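Local coordinates for beta-lactamase-like protein (Novosphingobium pentaromativorans US6-1, PDB 6AUF) that probably hydrolyses beta-lactam antibiotics with a pair of zinc ions, as a metallo-beta-lactamase of the B3 type, at residues 25-30 / 43-48; 38-43 / 59-64; 50-55 / 194-199. All coordinates share one frame; numbering follows the deposited sequence.

Contact 1 (25-30 / 43-48); sequences TTLATA and PAPPAH
Leu27, at the start of the short helix 27-30, brings its forked end down onto the extended segment that leads into strand 47-50. The two methyls divide the work. CD1 sits beside the CB of Ala44 (3.6 Å) and near the ring of Pro45, its distance to Pro45 CD being 3.4 Å, while CD2 reaches along the segment to the CB of Ala47, also 3.4 Å away. The carbonyl oxygen of Pro45 lies between these two approaches, 3.3 Å from Leu27 CD1, so both methyls lie around that oxygen. The CB atoms of Ala44, Pro45 and Ala47 point toward 25-30, that of Pro46 away. This is the dense part of the contact, made of small apolar groups around one branched side chain and held without any hydrogen bond across the two segments.

Farther out the packing thins. The rim of the Pro45 ring continues from Leu27 to Ala30, whose CB touches Pro45 CD at 3.8 Å and CG at nearly the same distance. On the exposed side Thr25 offers its methyl: with OG1 anti to the backbone N (chi1 -157°), CG2 is left to cross the ring obliquely, 3.9 Å from Pro45 CG.

The segment 25-30 is also tied to helix 257-261 and what follows it: Leu27 packs on Phe258 and Leu261 as well, and Ser262 OG bonds both Thr26 OG1 and Ala28 N. Ala44 in turn packs on Cys31 and Cys59, and the backbone of Ala47 pairs with Tyr55, so the N-terminal helix is laid across the approach to strand 47-50, an edge strand of the seven-stranded sheet.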
loop_
_atom_site.group_PDB
_atom_site.type_symbol
_atom_site.label_atom_id
_atom_site.label_comp_id
_atom_site.label_asym_id
_atom_site.label_seq_id
_atom_site.Cartn_x
_atom_site.Cartn_y
_atom_site.Cartn_z
ATOM N N THR A 25 4.816 -18.447 -16.068
ATOM C CA THR A 25 3.404 -18.424 -15.706
ATOM C C THR A 25 2.787 -17.033 -15.726
ATOM O O THR A 25 1.623 -16.895 -16.109
ATOM C CB THR A 25 3.213 -19.044 -14.317
ATOM O OG1 THR A 25 1.865 -19.514 -14.187
ATOM C CG2 THR A 25 3.517 -18.010 -13.216
ATOM N N THR A 26 3.522 -16.002 -15.309
ATOM C CA THR A 26 3.076 -14.613 -15.410
ATOM C C THR A 26 2.028 -14.247 -14.366
ATOM O O THR A 26 1.038 -14.961 -14.169
ATOM C CB THR A 26 2.517 -14.306 -16.805
ATOM O OG1 THR A 26 2.953 -13.014 -17.229
ATOM C CG2 THR A 26 1.027 -14.258 -16.765
ATOM N N LEU A 27 2.245 -13.125 -13.687
ATOM C CA LEU A 27 1.201 -12.574 -12.835
ATOM C C LEU A 27 -0.004 -12.152 -13.666
ATOM O O LEU A 27 -1.149 -12.432 -13.297
ATOM C CB LEU A 27 1.760 -11.393 -12.045
ATOM C CG LEU A 27 1.393 -11.224 -10.572
ATOM C CD1 LEU A 27 0.824 -12.483 -9.950
ATOM C CD2 LEU A 27 2.633 -10.772 -9.808
ATOM N N ALA A 28 0.244 -11.512 -14.811
ATOM C CA ALA A 28 -0.828 -10.951 -15.626
ATOM C C ALA A 28 -1.846 -12.012 -16.022
ATOM O O ALA A 28 -3.028 -11.919 -15.674
ATOM C CB ALA A 28 -0.235 -10.279 -16.862
ATOM N N THR A 29 -1.417 -13.024 -16.777
ATOM C CA THR A 29 -2.365 -14.057 -17.168
ATOM C C THR A 29 -2.821 -14.879 -15.965
ATOM O O THR A 29 -3.994 -15.258 -15.888
ATOM C CB THR A 29 -1.777 -14.950 -18.274
ATOM O OG1 THR A 29 -0.983 -16.006 -17.712
ATOM C CG2 THR A 29 -0.933 -14.125 -19.246
ATOM N N ALA A 30 -1.941 -15.133 -15.000
ATOM C CA ALA A 30 -2.374 -15.905 -13.842
ATOM C C ALA A 30 -3.530 -15.240 -13.090
ATOM O O ALA A 30 -4.289 -15.930 -12.399
ATOM C CB ALA A 30 -1.188 -16.147 -12.911
ATOM N N PRO A 43 -5.206 -16.578 -4.614
ATOM C CA PRO A 43 -3.746 -16.702 -4.641
ATOM C C PRO A 43 -3.174 -16.381 -6.010
ATOM O O PRO A 43 -3.729 -16.751 -7.043
ATOM C CB PRO A 43 -3.506 -18.166 -4.264
ATOM C CG PRO A 43 -4.835 -18.659 -3.735
ATOM C CD PRO A 43 -5.858 -17.889 -4.483
ATOM N N ALA A 44 -2.057 -15.675 -6.004
ATOM C CA ALA A 44 -1.283 -15.288 -7.164
ATOM C C ALA A 44 0.141 -15.800 -7.007
ATOM O O ALA A 44 0.649 -15.903 -5.886
ATOM C CB ALA A 44 -1.259 -13.761 -7.339
ATOM N N PRO A 45 0.810 -16.141 -8.098
ATOM C CA PRO A 45 2.193 -16.566 -7.990
ATOM C C PRO A 45 3.045 -15.384 -7.579
ATOM O O PRO A 45 2.802 -14.260 -8.042
ATOM C CB PRO A 45 2.529 -17.028 -9.411
ATOM C CG PRO A 45 1.707 -16.125 -10.269
ATOM C CD PRO A 45 0.424 -15.879 -9.497
ATOM N N PRO A 46 4.032 -15.583 -6.708
ATOM C CA PRO A 46 4.932 -14.477 -6.371
ATOM C C PRO A 46 5.646 -14.000 -7.626
ATOM O O PRO A 46 5.720 -14.702 -8.636
ATOM C CB PRO A 46 5.915 -15.093 -5.364
ATOM C CG PRO A 46 5.337 -16.438 -4.986
ATOM C CD PRO A 46 4.480 -16.865 -6.140
ATOM N N ALA A 47 6.160 -12.780 -7.569
ATOM C CA ALA A 47 6.897 -12.270 -8.711
ATOM C C ALA A 47 8.008 -11.352 -8.232
ATOM O O ALA A 47 8.039 -10.914 -7.082
ATOM C CB ALA A 47 5.988 -11.539 -9.702
ATOM N N HIS A 48 8.922 -11.080 -9.146
ATOM C CA HIS A 48 10.071 -10.227 -8.908
ATOM C C HIS A 48 9.741 -8.834 -9.428
ATOM O O HIS A 48 9.375 -8.677 -10.597
ATOM C CB HIS A 48 11.289 -10.812 -9.615
ATOM C CG HIS A 48 12.515 -9.967 -9.529
ATOM N ND1 HIS A 48 13.159 -9.708 -8.337
ATOM C CD2 HIS A 48 13.226 -9.333 -10.490
ATOM C CE1 HIS A 48 14.210 -8.942 -8.568
ATOM N NE2 HIS A 48 14.276 -8.703 -9.867
#

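Contact 2 (38-43 / 59-64); sequences EGWSHP and CGIASI
Ile61 lies over one face of the Trp40 indole, and this pairing is the side-chain heart of the contact. Its CD1 stands 3.8 Å from the centroid of the five-membered ring and only 4° off the normal, a CH-pi contact, while CG1 approaches the root of the ring at Trp40 CG, 3.7 Å away. The placing follows from Ile61 chi1 (-58°), which sets CG1 anti to the carbonyl carbon and swings the longer branch over the indole. Beside it Gly60, with no side chain to intervene, lets its CA come within 3.8 Å of Trp40 CD1. A water joins the same two residues: it accepts from Trp40 NE1 at 3.0 Å and donates to Gly60 O, which gives the indole N-H a partner.

The backbones are pinned at the other end. Cys59 N donates to His42 O at 3.0 Å in an almost straight bond (176°) that arrives nearly along the C=O axis. Next to it Cys59 SG, disulfide-bonded to Cys31, passes 3.8 Å from His42 ND1, whose N-H makes a weak bond to Pro43 O.

Farther out, Thr58 OG1 acts as a hub, hydrogen-bonding Trp40 O and the amides of Gly60 and Ile61, and so positions both sides of the contact. Trp40 and Ile61 are not ligands but adjoin the zinc held by Asp111, His112 and His251: the Ile61 side chain is about 3 Å from that of His251 (nearest atoms) and also touches His112, and the Trp40 ring meets His251 and approaches Asp111. The contact thus sets residues 39-42, at the short, weakly bonded helix about 37-40, against the loop between strands 53-55 and 64-66, with helix 110-113 alongside, making it part of the wall of the metal centre.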
loop_
_atom_site.group_PDB
_atom_site.type_symbol
_atom_site.label_atom_id
_atom_site.label_comp_id
_atom_site.label_asym_id
_atom_site.label_seq_id
_atom_site.Cartn_x
_atom_site.Cartn_y
_atom_site.Cartn_z
ATOM N N GLU A 38 -13.182 -10.648 -6.342
ATOM C CA GLU A 38 -12.879 -12.073 -6.492
ATOM C C GLU A 38 -11.406 -12.352 -6.250
ATOM O O GLU A 38 -11.047 -13.430 -5.770
ATOM C CB GLU A 38 -13.277 -12.584 -7.885
ATOM C CG GLU A 38 -14.762 -12.474 -8.240
ATOM C CD GLU A 38 -15.173 -11.060 -8.654
ATOM O OE1 GLU A 38 -16.209 -10.926 -9.359
ATOM O OE2 GLU A 38 -14.456 -10.095 -8.276
ATOM N N GLY A 39 -10.544 -11.386 -6.550
ATOM C CA GLY A 39 -9.115 -11.590 -6.467
ATOM C C GLY A 39 -8.471 -11.335 -5.121
ATOM O O GLY A 39 -7.370 -11.840 -4.876
ATOM N N TRP A 40 -9.133 -10.570 -4.242
ATOM C CA TRP A 40 -8.454 -10.054 -3.051
ATOM C C TRP A 40 -7.844 -11.171 -2.220
ATOM O O TRP A 40 -6.692 -11.070 -1.788
ATOM C CB TRP A 40 -9.407 -9.229 -2.193
ATOM C CG TRP A 40 -9.759 -7.902 -2.790
ATOM C CD1 TRP A 40 -9.413 -7.433 -4.028
ATOM C CD2 TRP A 40 -10.539 -6.874 -2.176
ATOM N NE1 TRP A 40 -9.936 -6.180 -4.223
ATOM C CE2 TRP A 40 -10.625 -5.811 -3.096
ATOM C CE3 TRP A 40 -11.178 -6.750 -0.938
ATOM C CZ2 TRP A 40 -11.324 -4.635 -2.814
ATOM C CZ3 TRP A 40 -11.872 -5.584 -0.661
ATOM C CH2 TRP A 40 -11.943 -4.549 -1.595
ATOM N N SER A 41 -8.600 -12.242 -1.970
ATOM C CA SER A 41 -8.081 -13.380 -1.223
ATOM C C SER A 41 -7.698 -14.534 -2.138
ATOM O O SER A 41 -7.572 -15.679 -1.682
ATOM C CB SER A 41 -9.096 -13.832 -0.174
ATOM O OG SER A 41 -9.258 -12.831 0.819
ATOM N N HIS A 42 -7.509 -14.251 -3.412
ATOM C CA HIS A 42 -7.262 -15.256 -4.428
ATOM C C HIS A 42 -5.770 -15.378 -4.685
ATOM O O HIS A 42 -5.108 -14.363 -4.950
ATOM C CB HIS A 42 -7.982 -14.889 -5.715
ATOM C CG HIS A 42 -7.949 -15.970 -6.739
ATOM N ND1 HIS A 42 -6.814 -16.269 -7.458
ATOM C CD2 HIS A 42 -8.899 -16.839 -7.149
ATOM C CE1 HIS A 42 -7.068 -17.269 -8.277
ATOM N NE2 HIS A 42 -8.327 -17.629 -8.110
ATOM N N PRO A 43 -5.206 -16.578 -4.614
ATOM C CA PRO A 43 -3.746 -16.702 -4.641
ATOM C C PRO A 43 -3.174 -16.381 -6.010
ATOM O O PRO A 43 -3.729 -16.751 -7.043
ATOM C CB PRO A 43 -3.506 -18.166 -4.264
ATOM C CG PRO A 43 -4.835 -18.659 -3.735
ATOM C CD PRO A 43 -5.858 -17.889 -4.483
ATOM N N CYS A 59 -3.899 -11.849 -6.105
ATOM C CA CYS A 59 -4.323 -11.310 -7.392
ATOM C C CYS A 59 -4.988 -9.942 -7.267
ATOM O O CYS A 59 -4.970 -9.167 -8.231
ATOM C CB CYS A 59 -5.283 -12.288 -8.077
ATOM S SG CYS A 59 -4.494 -13.710 -8.931
ATOM N N GLY A 60 -5.570 -9.629 -6.109
ATOM C CA GLY A 60 -6.302 -8.394 -5.944
ATOM C C GLY A 60 -5.625 -7.370 -5.048
ATOM O O GLY A 60 -5.785 -6.162 -5.253
ATOM N N ILE A 61 -4.866 -7.828 -4.054
ATOM C CA ILE A 61 -4.247 -6.950 -3.069
ATOM C C ILE A 61 -2.746 -7.191 -3.072
ATOM O O ILE A 61 -2.297 -8.341 -3.011
ATOM C CB ILE A 61 -4.824 -7.176 -1.660
ATOM C CG1 ILE A 61 -6.340 -6.951 -1.651
ATOM C CG2 ILE A 61 -4.125 -6.260 -0.670
ATOM C CD1 ILE A 61 -6.769 -5.499 -1.937
ATOM N N ALA A 62 -1.973 -6.113 -3.117
ATOM C CA ALA A 62 -0.526 -6.248 -3.116
ATOM C C ALA A 62 -0.003 -6.542 -1.717
ATOM O O ALA A 62 -0.652 -6.283 -0.702
ATOM C CB ALA A 62 0.153 -4.984 -3.654
ATOM N N SER A 63 1.194 -7.110 -1.689
ATOM C CA SER A 63 1.973 -7.294 -0.473
ATOM C C SER A 63 3.422 -7.302 -0.928
ATOM O O SER A 63 3.775 -8.094 -1.809
ATOM C CB SER A 63 1.602 -8.592 0.244
ATOM O OG SER A 63 2.193 -8.634 1.533
ATOM N N ILE A 64 4.243 -6.406 -0.373
ATOM C CA ILE A 64 5.581 -6.138 -0.895
ATOM C C ILE A 64 6.630 -6.665 0.072
ATOM O O ILE A 64 6.583 -6.373 1.271
ATOM C CB ILE A 64 5.792 -4.643 -1.146
ATOM C CG1 ILE A 64 4.640 -4.093 -2.004
ATOM C CG2 ILE A 64 7.161 -4.418 -1.769
ATOM C CD1 ILE A 64 4.448 -4.809 -3.326
HETATM O O HOH W 1 -8.068 -5.243 -6.340
#

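Contact 3 (50-55 / 194-199); sequences YGNTWY and WQACDE
A type II' turn from Tyr50 to Thr53, with Gly51 at positive phi (44°), closes the hairpin of strands 47-50 and 53-55 and is set against the end of strand 190-197, Gly51 CA coming within 3.2 Å of Cys197 O. Polar contact across the segments centres on Thr53. Trp194 NE1 donates to Thr53 OG1 at 2.9 Å, the oxygen lying at the ring edge and within 1° of the indole plane. The hydroxyl in turn donates to Asn52 OD1 at 3.0 Å, from above the carbonyl plane, so one oxygen accepts from the indole and gives to the amide. Thr53 and Trp194 meet tip to tip, and Thr53 CG2 also packs on Trp194 CZ2 (3.6 Å).

Tyr50 stretches in the other direction along the strand. Its CD2 touches Ala196 CB at 3.6 Å, and Ala196 O sits in the ring plane at the edge, 3.3 Å from CE2. Farther out the ring runs side by side with Asp198, planes 30° apart; Tyr50 OH and Asp198 OD1 are both anchored to the backbone of Thr202.

The Cys197-Cys203 disulfide links strand 190-197 to its partner 203-208, whose Ile206 backs Thr53, Trp194 and Ala196, while Val66 of strand 64-66 packs on Thr53 and Trp194. Contact is therefore made between the two sheets of the alpha-beta/beta-alpha sandwich.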
loop_
_atom_site.group_PDB
_atom_site.type_symbol
_atom_site.label_atom_id
_atom_site.label_comp_id
_atom_site.label_asym_id
_atom_site.label_seq_id
_atom_site.Cartn_x
_atom_site.Cartn_y
_atom_site.Cartn_z
ATOM N N TYR A 50 11.864 -5.744 -8.690
ATOM C CA TYR A 50 13.128 -5.140 -9.084
ATOM C C TYR A 50 14.103 -5.279 -7.928
ATOM O O TYR A 50 13.715 -5.125 -6.765
ATOM C CB TYR A 50 12.950 -3.664 -9.462
ATOM C CG TYR A 50 14.093 -3.095 -10.276
ATOM C CD1 TYR A 50 14.203 -3.368 -11.631
ATOM C CD2 TYR A 50 15.061 -2.279 -9.691
ATOM C CE1 TYR A 50 15.242 -2.850 -12.385
ATOM C CE2 TYR A 50 16.105 -1.753 -10.440
ATOM C CZ TYR A 50 16.190 -2.045 -11.786
ATOM O OH TYR A 50 17.216 -1.536 -12.549
ATOM N N GLY A 51 15.359 -5.586 -8.254
ATOM C CA GLY A 51 16.374 -5.795 -7.241
ATOM C C GLY A 51 15.876 -6.637 -6.084
ATOM O O GLY A 51 15.427 -7.773 -6.273
ATOM N N ASN A 52 15.926 -6.071 -4.880
ATOM C CA ASN A 52 15.575 -6.753 -3.638
ATOM C C ASN A 52 14.082 -6.705 -3.329
ATOM O O ASN A 52 13.689 -6.995 -2.186
ATOM C CB ASN A 52 16.362 -6.145 -2.471
ATOM C CG ASN A 52 16.005 -4.670 -2.219
ATOM O OD1 ASN A 52 15.131 -4.093 -2.885
ATOM N ND2 ASN A 52 16.671 -4.062 -1.239
ATOM N N THR A 53 13.243 -6.359 -4.307
ATOM C CA THR A 53 11.829 -6.108 -4.070
ATOM C C THR A 53 10.973 -7.103 -4.840
ATOM O O THR A 53 11.184 -7.318 -6.038
ATOM C CB THR A 53 11.464 -4.675 -4.461
ATOM O OG1 THR A 53 12.298 -3.781 -3.723
ATOM C CG2 THR A 53 10.003 -4.399 -4.173
ATOM N N TRP A 54 9.965 -7.646 -4.158
ATOM C CA TRP A 54 9.189 -8.777 -4.631
ATOM C C TRP A 54 7.701 -8.543 -4.406
ATOM O O TRP A 54 7.294 -8.035 -3.355
ATOM C CB TRP A 54 9.617 -10.038 -3.891
ATOM C CG TRP A 54 11.104 -10.280 -3.906
ATOM C CD1 TRP A 54 12.010 -9.862 -2.985
ATOM C CD2 TRP A 54 11.841 -11.016 -4.890
ATOM N NE1 TRP A 54 13.272 -10.285 -3.331
ATOM C CE2 TRP A 54 13.194 -10.998 -4.496
ATOM C CE3 TRP A 54 11.483 -11.699 -6.060
ATOM C CZ2 TRP A 54 14.188 -11.629 -5.226
ATOM C CZ3 TRP A 54 12.474 -12.318 -6.789
ATOM C CH2 TRP A 54 13.811 -12.278 -6.373
ATOM N N TYR A 55 6.889 -8.924 -5.392
ATOM C CA TYR A 55 5.449 -9.013 -5.185
ATOM C C TYR A 55 5.126 -10.368 -4.573
ATOM O O TYR A 55 5.536 -11.405 -5.099
ATOM C CB TYR A 55 4.686 -8.836 -6.498
ATOM C CG TYR A 55 3.192 -8.678 -6.308
ATOM C CD1 TYR A 55 2.345 -9.787 -6.254
ATOM C CD2 TYR A 55 2.625 -7.413 -6.175
ATOM C CE1 TYR A 55 0.973 -9.633 -6.084
ATOM C CE2 TYR A 55 1.262 -7.249 -6.000
ATOM C CZ TYR A 55 0.446 -8.350 -5.955
ATOM O OH TYR A 55 -0.900 -8.152 -5.780
ATOM N N TRP A 194 11.975 3.691 -1.672
ATOM C CA TRP A 194 13.301 3.124 -1.413
ATOM C C TRP A 194 13.990 2.820 -2.736
ATOM O O TRP A 194 13.358 2.796 -3.792
ATOM C CB TRP A 194 13.240 1.856 -0.547
ATOM C CG TRP A 194 12.556 0.678 -1.200
ATOM C CD1 TRP A 194 13.159 -0.370 -1.862
ATOM C CD2 TRP A 194 11.155 0.416 -1.240
ATOM N NE1 TRP A 194 12.209 -1.264 -2.314
ATOM C CE2 TRP A 194 10.972 -0.809 -1.948
ATOM C CE3 TRP A 194 10.031 1.093 -0.757
ATOM C CZ2 TRP A 194 9.711 -1.360 -2.179
ATOM C CZ3 TRP A 194 8.774 0.540 -0.988
ATOM C CH2 TRP A 194 8.625 -0.670 -1.689
ATOM N N GLN A 195 15.299 2.607 -2.662
ATOM C CA GLN A 195 16.105 2.338 -3.847
ATOM C C GLN A 195 16.296 0.838 -4.071
ATOM O O GLN A 195 16.450 0.063 -3.121
ATOM C CB GLN A 195 17.470 3.018 -3.743
ATOM C CG GLN A 195 18.347 2.747 -4.949
ATOM C CD GLN A 195 19.655 3.501 -4.892
ATOM O OE1 GLN A 195 19.812 4.523 -5.548
ATOM N NE2 GLN A 195 20.601 3.002 -4.106
ATOM N N ALA A 196 16.274 0.439 -5.345
ATOM C CA ALA A 196 16.486 -0.940 -5.756
ATOM C C ALA A 196 17.428 -0.970 -6.952
ATOM O O ALA A 196 17.343 -0.124 -7.846
ATOM C CB ALA A 196 15.170 -1.628 -6.107
ATOM N N CYS A 197 18.332 -1.940 -6.965
ATOM C CA CYS A 197 19.307 -2.047 -8.035
ATOM C C CYS A 197 19.304 -3.464 -8.583
ATOM O O CYS A 197 19.176 -4.434 -7.828
ATOM C CB CYS A 197 20.692 -1.653 -7.541
ATOM S SG CYS A 197 20.678 -0.075 -6.641
ATOM N N ASP A 198 19.420 -3.572 -9.908
ATOM C CA ASP A 198 19.364 -4.867 -10.568
ATOM C C ASP A 198 20.714 -5.554 -10.445
ATOM O O ASP A 198 21.540 -5.164 -9.614
ATOM C CB ASP A 198 18.937 -4.713 -12.037
ATOM C CG ASP A 198 19.941 -3.929 -12.879
ATOM O OD1 ASP A 198 21.027 -3.572 -12.363
ATOM O OD2 ASP A 198 19.638 -3.674 -14.073
ATOM N N GLU A 199 20.951 -6.575 -11.266
ATOM C CA GLU A 199 22.211 -7.297 -11.187
ATOM C C GLU A 199 23.374 -6.495 -11.748
ATOM O O GLU A 199 24.523 -6.747 -11.368
ATOM C CB GLU A 199 22.097 -8.628 -11.927
ATOM C CG GLU A 199 23.036 -9.683 -11.404
ATOM C CD GLU A 199 22.770 -10.004 -9.951
ATOM O OE1 GLU A 199 23.680 -10.541 -9.280
ATOM O OE2 GLU A 199 21.646 -9.721 -9.486
#

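Contacts 1 and 2 are near neighbours, their centres about 11 Å apart, and they share Pro43. Their segments alternate along the chain, as do those of contacts 2 and 3, whereas contact 1 closes before contact 3 opens. Contact 3 lies about 17 Å from contact 1 and 21 Å from contact 2 (centres), joined to the first through adjacent strands 47-50 and 53-55, with Leu27 meeting Tyr55. It also touches contact 2, where Tyr55 OH lies 3.1 Å from Ile61 O. The N-terminal region is thus fastened to the first hairpin, contact 3 ties that hairpin to the second sheet, and contact 2 alone of the three reaches the zinc site.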